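Local coordinates for protein formiminoglutamase (Trypanosoma cruzi, PDB 4MYK) that hydrolyses N-formimino-L-glutamate to L-glutamate and formamide, using a pair of manganese ions held in an arginase-like fold, at residues Ile32-Phe37 against Tyr297-Phe302; Leu74-Ser79 against Met264-Gly269; Ala184-Gln189 against Cys250-Gly255. The protein carries 1 engineered substitution. All coordinates share one frame; numbering follows the deposited sequence.

Interaction 1 of 3, residues Ile32-Phe37 against Tyr297-Phe302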
loop_
_atom_site.group_PDB
_atom_site.type_symbol
_atom_site.label_atom_id
_atom_site.label_comp_id
_atom_site.label_asym_id
_atom_site.label_seq_id
_atom_site.Cartn_x
_atom_site.Cartn_y
_atom_site.Cartn_z
ATOM N N ILE A 32 28.061 16.062 6.435
ATOM C CA ILE A 32 26.891 16.205 5.590
ATOM C C ILE A 32 26.212 17.517 5.912
ATOM O O ILE A 32 26.012 17.850 7.089
ATOM C CB ILE A 32 25.889 15.037 5.808
ATOM C CG1 ILE A 32 26.520 13.700 5.395
ATOM C CG2 ILE A 32 24.563 15.297 5.063
ATOM C CD1 ILE A 32 25.851 12.484 6.013
ATOM N N VAL A 33 25.860 18.260 4.867
ATOM C CA VAL A 33 25.155 19.525 5.048
ATOM C C VAL A 33 23.770 19.556 4.374
ATOM O O VAL A 33 23.644 19.309 3.176
ATOM C CB VAL A 33 26.051 20.728 4.649
ATOM C CG1 VAL A 33 25.264 22.036 4.662
ATOM C CG2 VAL A 33 27.249 20.809 5.602
ATOM N N ILE A 34 22.747 19.838 5.185
ATOM C CA ILE A 34 21.353 19.931 4.746
ATOM C C ILE A 34 20.974 21.362 4.342
ATOM O O ILE A 34 21.155 22.311 5.104
ATOM C CB ILE A 34 20.374 19.470 5.857
ATOM C CG1 ILE A 34 20.650 18.025 6.270
ATOM C CG2 ILE A 34 18.937 19.626 5.405
ATOM C CD1 ILE A 34 19.995 17.646 7.579
ATOM N N ILE A 35 20.439 21.496 3.134
ATOM C CA ILE A 35 20.055 22.790 2.583
ATOM C C ILE A 35 18.597 22.714 2.164
ATOM O O ILE A 35 18.206 21.802 1.449
ATOM C CB ILE A 35 20.932 23.158 1.344
ATOM C CG1 ILE A 35 22.411 23.269 1.742
ATOM C CG2 ILE A 35 20.447 24.450 0.693
ATOM C CD1 ILE A 35 23.397 23.001 0.602
ATOM N N GLY A 36 17.791 23.664 2.610
ATOM C CA GLY A 36 16.384 23.664 2.261
ATOM C C GLY A 36 16.102 24.520 1.048
ATOM O O GLY A 36 16.680 25.595 0.889
ATOM N N PHE A 37 15.215 24.035 0.183
ATOM C CA PHE A 37 14.750 24.817 -0.956
ATOM C C PHE A 37 13.214 24.862 -1.017
ATOM O O PHE A 37 12.582 24.104 -1.771
ATOM C CB PHE A 37 15.362 24.307 -2.269
ATOM C CG PHE A 37 15.322 25.317 -3.390
ATOM C CD1 PHE A 37 16.012 26.519 -3.284
ATOM C CD2 PHE A 37 14.602 25.065 -4.543
ATOM C CE1 PHE A 37 15.973 27.447 -4.299
ATOM C CE2 PHE A 37 14.562 25.983 -5.564
ATOM C CZ PHE A 37 15.248 27.177 -5.444
ATOM N N TYR A 297 13.172 9.122 6.718
ATOM C CA TYR A 297 13.706 7.767 6.793
ATOM C C TYR A 297 14.587 7.426 5.598
ATOM O O TYR A 297 15.555 6.682 5.717
ATOM C CB TYR A 297 12.580 6.746 6.938
ATOM C CG TYR A 297 12.118 6.558 8.371
ATOM C CD1 TYR A 297 13.036 6.311 9.387
ATOM C CD2 TYR A 297 10.771 6.615 8.707
ATOM C CE1 TYR A 297 12.624 6.141 10.695
ATOM C CE2 TYR A 297 10.351 6.438 10.012
ATOM C CZ TYR A 297 11.281 6.204 11.004
ATOM O OH TYR A 297 10.875 6.022 12.309
ATOM N N MET A 298 14.254 7.984 4.442
ATOM C CA MET A 298 15.095 7.850 3.259
ATOM C C MET A 298 16.472 8.501 3.463
ATOM O O MET A 298 17.508 7.905 3.146
ATOM C CB MET A 298 14.388 8.453 2.048
ATOM C CG MET A 298 13.311 7.571 1.455
ATOM S SD MET A 298 12.398 8.368 0.113
ATOM C CE MET A 298 13.675 8.626 -1.118
ATOM N N PHE A 299 16.473 9.734 3.969
ATOM C CA PHE A 299 17.709 10.451 4.326
ATOM C C PHE A 299 18.482 9.684 5.408
ATOM O O PHE A 299 19.703 9.554 5.359
ATOM C CB PHE A 299 17.363 11.870 4.809
ATOM C CG PHE A 299 18.509 12.595 5.470
ATOM C CD1 PHE A 299 19.538 13.129 4.714
ATOM C CD2 PHE A 299 18.542 12.757 6.850
ATOM C CE1 PHE A 299 20.589 13.786 5.321
ATOM C CE2 PHE A 299 19.588 13.418 7.463
ATOM C CZ PHE A 299 20.607 13.935 6.700
ATOM N N TYR A 300 17.740 9.183 6.386
ATOM C CA TYR A 300 18.288 8.365 7.453
ATOM C C TYR A 300 19.089 7.176 6.911
ATOM O O TYR A 300 20.201 6.913 7.357
ATOM C CB TYR A 300 17.150 7.880 8.359
ATOM C CG TYR A 300 17.553 6.777 9.309
ATOM C CD1 TYR A 300 18.411 7.033 10.370
ATOM C CD2 TYR A 300 17.084 5.484 9.144
ATOM C CE1 TYR A 300 18.795 6.031 11.239
ATOM C CE2 TYR A 300 17.467 4.472 10.001
ATOM C CZ TYR A 300 18.324 4.754 11.052
ATOM O OH TYR A 300 18.710 3.756 11.922
ATOM N N HIS A 301 18.519 6.463 5.945
ATOM C CA HIS A 301 19.178 5.304 5.357
ATOM C C HIS A 301 20.397 5.754 4.575
ATOM O O HIS A 301 21.443 5.102 4.615
ATOM C CB HIS A 301 18.210 4.522 4.458
ATOM C CG HIS A 301 17.316 3.582 5.211
ATOM N ND1 HIS A 301 16.147 3.989 5.818
ATOM C CD2 HIS A 301 17.431 2.256 5.472
ATOM C CE1 HIS A 301 15.579 2.955 6.417
ATOM N NE2 HIS A 301 16.340 1.893 6.224
ATOM N N PHE A 302 20.269 6.872 3.864
ATOM C CA PHE A 302 21.422 7.421 3.178
ATOM C C PHE A 302 22.546 7.650 4.185
ATOM O O PHE A 302 23.684 7.245 3.957
ATOM C CB PHE A 302 21.127 8.744 2.459
ATOM C CG PHE A 302 22.382 9.454 2.049
ATOM C CD1 PHE A 302 23.028 9.114 0.869
ATOM C CD2 PHE A 302 22.976 10.380 2.892
ATOM C CE1 PHE A 302 24.222 9.714 0.514
ATOM C CE2 PHE A 302 24.160 10.987 2.544
ATOM C CZ PHE A 302 24.785 10.653 1.354
#

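Interaction 2 of 3, residues Leu74-Ser79 against Met264-Gly269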
loop_
_atom_site.group_PDB
_atom_site.type_symbol
_atom_site.label_atom_id
_atom_site.label_comp_id
_atom_site.label_asym_id
_atom_site.label_seq_id
_atom_site.Cartn_x
_atom_site.Cartn_y
_atom_site.Cartn_z
ATOM N N LEU A 74 20.565 -3.334 10.578
ATOM C CA LEU A 74 21.542 -3.206 9.504
ATOM C C LEU A 74 22.944 -3.310 10.076
ATOM O O LEU A 74 23.910 -3.478 9.340
ATOM C CB LEU A 74 21.384 -1.865 8.798
ATOM C CG LEU A 74 19.954 -1.558 8.339
ATOM C CD1 LEU A 74 19.952 -0.336 7.430
ATOM C CD2 LEU A 74 19.304 -2.776 7.658
ATOM N N ASN A 75 23.034 -3.216 11.399
ATOM C CA ASN A 75 24.309 -3.220 12.112
ATOM C C ASN A 75 25.271 -2.184 11.562
ATOM O O ASN A 75 26.395 -2.494 11.177
ATOM C CB ASN A 75 24.936 -4.619 12.156
ATOM C CG ASN A 75 24.245 -5.533 13.165
ATOM O OD1 ASN A 75 24.111 -5.188 14.346
ATOM N ND2 ASN A 75 23.791 -6.694 12.700
ATOM N N VAL A 76 24.792 -0.948 11.520
ATOM C CA VAL A 76 25.608 0.198 11.149
ATOM C C VAL A 76 25.445 1.275 12.219
ATOM O O VAL A 76 24.323 1.651 12.565
ATOM C CB VAL A 76 25.214 0.763 9.754
ATOM C CG1 VAL A 76 25.912 2.076 9.490
ATOM C CG2 VAL A 76 25.554 -0.236 8.661
ATOM N N ASP A 77 26.566 1.739 12.760
ATOM C CA ASP A 77 26.549 2.813 13.727
ATOM C C ASP A 77 27.024 4.077 13.040
ATOM O O ASP A 77 28.143 4.136 12.542
ATOM C CB ASP A 77 27.469 2.477 14.899
ATOM C CG ASP A 77 27.425 3.525 16.008
ATOM O OD1 ASP A 77 26.638 4.482 15.901
ATOM O OD2 ASP A 77 28.178 3.379 16.994
ATOM N N ALA A 78 26.161 5.088 13.010
ATOM C CA ALA A 78 26.480 6.362 12.357
ATOM C C ALA A 78 26.857 7.418 13.384
ATOM O O ALA A 78 26.955 8.603 13.058
ATOM C CB ALA A 78 25.295 6.853 11.498
ATOM N N SER A 79 27.071 6.974 14.621
ATOM C CA SER A 79 27.361 7.857 15.747
ATOM C C SER A 79 28.526 8.804 15.491
ATOM O O SER A 79 28.608 9.865 16.109
ATOM C CB SER A 79 27.621 7.038 17.011
ATOM O OG SER A 79 26.422 6.431 17.460
ATOM N N MET A 264 17.585 1.808 -1.517
ATOM C CA MET A 264 18.313 2.547 -2.551
ATOM C C MET A 264 19.114 3.698 -1.967
ATOM O O MET A 264 20.218 3.991 -2.420
ATOM C CB MET A 264 17.355 3.101 -3.604
ATOM C CG MET A 264 16.688 2.062 -4.482
ATOM S SD MET A 264 15.350 2.824 -5.422
ATOM C CE MET A 264 16.254 4.032 -6.389
ATOM N N CYS A 265 18.540 4.370 -0.976
ATOM C CA CYS A 265 19.241 5.444 -0.281
ATOM C C CYS A 265 20.460 4.927 0.499
ATOM O O CYS A 265 21.504 5.573 0.515
ATOM C CB CYS A 265 18.283 6.218 0.624
ATOM S SG CYS A 265 17.178 7.271 -0.321
ATOM N N PHE A 266 20.323 3.754 1.117
ATOM C CA PHE A 266 21.451 3.116 1.784
ATOM C C PHE A 266 22.588 2.809 0.797
ATOM O O PHE A 266 23.757 3.068 1.089
ATOM C CB PHE A 266 21.012 1.841 2.493
ATOM C CG PHE A 266 22.066 1.264 3.413
ATOM C CD1 PHE A 266 23.059 0.431 2.922
ATOM C CD2 PHE A 266 22.059 1.558 4.768
ATOM C CE1 PHE A 266 24.027 -0.098 3.773
ATOM C CE2 PHE A 266 23.020 1.033 5.618
ATOM C CZ PHE A 266 24.005 0.209 5.122
ATOM N N LEU A 267 22.249 2.257 -0.365
ATOM C CA LEU A 267 23.259 1.966 -1.381
ATOM C C LEU A 267 23.990 3.246 -1.767
ATOM O O LEU A 267 25.214 3.298 -1.729
ATOM C CB LEU A 267 22.630 1.302 -2.621
ATOM C CG LEU A 267 23.509 0.991 -3.847
ATOM C CD1 LEU A 267 24.607 -0.005 -3.518
ATOM C CD2 LEU A 267 22.647 0.472 -4.999
ATOM N N ALA A 268 23.224 4.276 -2.122
ATOM C CA ALA A 268 23.774 5.573 -2.493
ATOM C C ALA A 268 24.748 6.085 -1.432
ATOM O O ALA A 268 25.821 6.608 -1.748
ATOM C CB ALA A 268 22.642 6.576 -2.718
ATOM N N GLY A 269 24.358 5.933 -0.170
ATOM C CA GLY A 269 25.159 6.411 0.944
ATOM C C GLY A 269 26.502 5.713 1.064
ATOM O O GLY A 269 27.522 6.356 1.319
#

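Interaction 3 of 3, residues Ala184-Gln189 against Cys250-Gly255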
loop_
_atom_site.group_PDB
_atom_site.type_symbol
_atom_site.label_atom_id
_atom_site.label_comp_id
_atom_site.label_asym_id
_atom_site.label_seq_id
_atom_site.Cartn_x
_atom_site.Cartn_y
_atom_site.Cartn_z
ATOM N N ALA A 184 13.476 4.385 -12.823
ATOM C CA ALA A 184 12.115 4.085 -12.373
ATOM C C ALA A 184 11.083 4.997 -13.015
ATOM O O ALA A 184 10.058 5.307 -12.416
ATOM C CB ALA A 184 12.014 4.167 -10.859
ATOM N N CYS A 185 11.365 5.434 -14.233
ATOM C CA CYS A 185 10.393 6.187 -15.002
ATOM C C CYS A 185 9.265 5.264 -15.492
ATOM O O CYS A 185 9.454 4.052 -15.632
ATOM C CB CYS A 185 11.077 6.916 -16.165
ATOM S SG CYS A 185 12.204 5.881 -17.116
ATOM N N GLN A 186 8.098 5.852 -15.741
ATOM C CA GLN A 186 6.891 5.096 -16.062
ATOM C C GLN A 186 6.381 5.386 -17.489
ATOM O O GLN A 186 6.074 6.531 -17.809
ATOM C CB GLN A 186 5.815 5.367 -15.005
ATOM C CG GLN A 186 6.221 4.831 -13.648
ATOM C CD GLN A 186 5.145 4.977 -12.595
ATOM O OE1 GLN A 186 3.960 5.029 -12.902
ATOM N NE2 GLN A 186 5.556 5.041 -11.339
ATOM N N GLY A 187 6.298 4.352 -18.332
ATOM C CA GLY A 187 5.898 4.510 -19.724
ATOM C C GLY A 187 4.525 5.130 -19.973
ATOM O O GLY A 187 4.246 5.640 -21.058
ATOM N N SER A 188 3.663 5.090 -18.965
ATOM C CA SER A 188 2.331 5.687 -19.046
ATOM C C SER A 188 2.365 7.197 -18.844
ATOM O O SER A 188 1.353 7.878 -19.009
ATOM C CB SER A 188 1.442 5.076 -17.974
ATOM O OG SER A 188 2.141 5.060 -16.744
ATOM N N GLN A 189 3.539 7.698 -18.476
ATOM C CA GLN A 189 3.742 9.095 -18.118
ATOM C C GLN A 189 4.944 9.695 -18.824
ATOM O O GLN A 189 5.456 10.722 -18.380
ATOM C CB GLN A 189 4.025 9.219 -16.619
ATOM C CG GLN A 189 2.844 9.033 -15.715
ATOM C CD GLN A 189 3.027 9.789 -14.424
ATOM O OE1 GLN A 189 2.161 10.570 -14.022
ATOM N NE2 GLN A 189 4.177 9.586 -13.774
ATOM N N CYS A 250 2.592 15.187 -7.504
ATOM C CA CYS A 250 2.065 14.292 -8.525
ATOM C C CYS A 250 2.062 12.858 -8.011
ATOM O O CYS A 250 2.965 12.088 -8.326
ATOM C CB CYS A 250 2.901 14.387 -9.803
ATOM S SG CYS A 250 2.814 16.003 -10.639
ATOM N N PRO A 251 1.045 12.503 -7.203
ATOM C CA PRO A 251 0.932 11.158 -6.621
ATOM C C PRO A 251 0.959 10.023 -7.659
ATOM O O PRO A 251 0.275 10.083 -8.699
ATOM C CB PRO A 251 -0.410 11.210 -5.880
ATOM C CG PRO A 251 -0.590 12.667 -5.539
ATOM C CD PRO A 251 -0.009 13.413 -6.706
ATOM N N ALA A 252 1.759 8.996 -7.367
ATOM C CA ALA A 252 1.953 7.889 -8.293
ATOM C C ALA A 252 1.029 6.730 -7.964
ATOM O O ALA A 252 0.908 6.341 -6.798
ATOM C CB ALA A 252 3.406 7.426 -8.267
ATOM N N ALA A 253 0.387 6.177 -8.993
ATOM C CA ALA A 253 -0.441 4.994 -8.811
ATOM C C ALA A 253 0.428 3.770 -8.538
ATOM O O ALA A 253 0.195 3.040 -7.571
ATOM C CB ALA A 253 -1.340 4.770 -10.010
ATOM N N VAL A 254 1.418 3.549 -9.399
ATOM C CA VAL A 254 2.438 2.531 -9.158
ATOM C C VAL A 254 3.794 3.210 -8.974
ATOM O O VAL A 254 3.941 4.410 -9.243
ATOM C CB VAL A 254 2.534 1.487 -10.297
ATOM C CG1 VAL A 254 1.324 0.582 -10.305
ATOM C CG2 VAL A 254 2.699 2.167 -11.643
ATOM N N GLY A 255 4.777 2.434 -8.519
ATOM C CA GLY A 255 6.109 2.952 -8.290
ATOM C C GLY A 255 6.831 2.269 -7.144
ATOM O O GLY A 255 6.394 1.241 -6.627
HETATM O O HOH W 1 1.509 6.002 -11.876
HETATM O O HOH W 2 3.711 10.067 -10.376
#

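Interaction 1 of 3, residues Ile32-Phe37 against Tyr297-Phe302
Ile32 and Ile34, alternate residues on one side of the strand 32-37, meet Phe299 and Phe302, one helical turn apart, in a buried contact made wholly of apolar side chains. The nearest approach is at Phe299, whose ring atom CZ lies 3.9 Å from CD1 of Ile34; the two side chains meet at a slant. The same ring presents its edge to Ile32, with CE1 at 4.3 Å from CG2 of that isoleucine. The second ring is also met at its rim, since CD1 of Ile32 comes within 4.1 Å of Phe302 CE2 as the side chains run past one another head to tail. Both phenylalanines hold CG opposite the backbone nitrogen (chi1 168° in Phe299), a setting that carries their rings from the helix towards the sheet.

The one side-chain hydrogen bond inside the two segments lies in the helix. Tyr297 O accepts His301 N at 3.0 Å, the ordinary helical bond, and His301 ND1 at 2.8 Å. These donors arrive from opposite faces of the carbonyl plane, and the oxygen lies in the imidazole plane, an alignment that restrains the ring's rotation.

Helix and strand axes run nearly antiparallel, at 160°, as expected when a helix covers a parallel alpha/beta sheet. Strand 32-37 lies between strands 83-88 and 114-119, and Leu83, Phe114 and Phe116 extend the apolar layer round the two rings. Helix 94-110 covers the opposite side of the strand at Ile35, while Met298 turns to the adjacent helix 258-270.

Interaction 2 of 3, residues Leu74-Ser79 against Met264-Gly269
Phe266 reaches out from the 264-269 part of helix 258-270 to meet Leu74 and Val76, and its ring is met in two different ways by these aliphatic side chains. With CG opposite the backbone nitrogen (chi1 -169°), the phenyl group extends towards the hairpin formed by the short strands 70-71 and 76-77. Val76 approaches it from the opposing direction and sets a methyl at the ring's edge: CG2 lies near the ring plane, 3.9 Å from CZ of Phe266. Leu74 instead runs alongside in the reverse sense. Its CD1 is 3.8 Å from Phe266 CE2 and almost as near to CD2, a slanting approach to the CD2-CE2 bond. One aromatic group is thus met by two methyls from two residues that flank Asn75.

A G1 beta bulge lies at this point of the hairpin: Asn75 and Val76 both face Asn71, and Asn71 OD1 also accepts the amide of Leu74. Farther along, Asp77 closes an Asx turn, its OD1 taking Ser79 N at 2.8 Å from above the carboxylate plane while Ser79 OG donates to the syn lone pair of the same oxygen.

Leu304 of helix 290-306 touches Leu74, Val76 and Phe266 alike, so it completes the apolar cluster between hairpin and helix. All three touching residues are partly exposed, and the segments bury 116 Å² in total. Dispersion and the hydrophobic effect therefore join these two parts, with shape rather than directional bonding fixing how they fit, while the bonds of the Asx turn stay within segment 74-79.

Interaction 3 of 3, residues Ala184-Gln189 against Cys250-Gly255
Gln186 NE2 donates to the backbone oxygen of Val254 at 2.7 Å, the shortest polar link between the segments. The N-H points fairly well at its acceptor (150°), yet the nitrogen stands above the carbonyl plane, 55° out of it, instead of on a lone pair. An extended chain beyond CG carries the amide across to the loop. Its other end, OE1, receives a bond from a water at 2.8 Å, and that water accepts Ala253 N. OE1 also lies 3.4 Å from Val254 CG2, a methyl wedged between the backbone nitrogen and the carbonyl carbon. A second water donates to Cys250 O at 3.0 Å and accepts a weak bond from Gln189 NE2.

Gly255 lies close to the amide nitrogen, with CA 3.7 Å from Gln186 NE2, at a phi of 148° that glycine readily takes. Cys250 is held by a disulfide to Cys43.

Both ends of one buried amide are thus satisfied by the loop, one directly and one through water. Such paired bonding fixes which way the amide is flipped and ties the corner at the end of strand 180-185 to a loop beside the manganese site.

Overall arrangement
Interactions 1 and 2 are neighbours, their centres about 12 Å apart, and they meet where helix 290-306 lies against helix 258-270: Phe302 CD1 packs 3.4 Å from Gly269 CA. The centre of interaction 3 is far from both, about 24 Å from that of interaction 1 and 27 Å from that of interaction 2, though its nearest atoms come within about 6 Å of interaction 2 without touching. It alone borders the active site, the side chain of Ala252 being about 5 Å from that of the manganese ligand Asp238 and about 8 Å from a manganese ion. In the trimer, Tyr297 and Tyr300 from interaction 1 pack on Gln189 and Ser188 of another subunit's interaction 3.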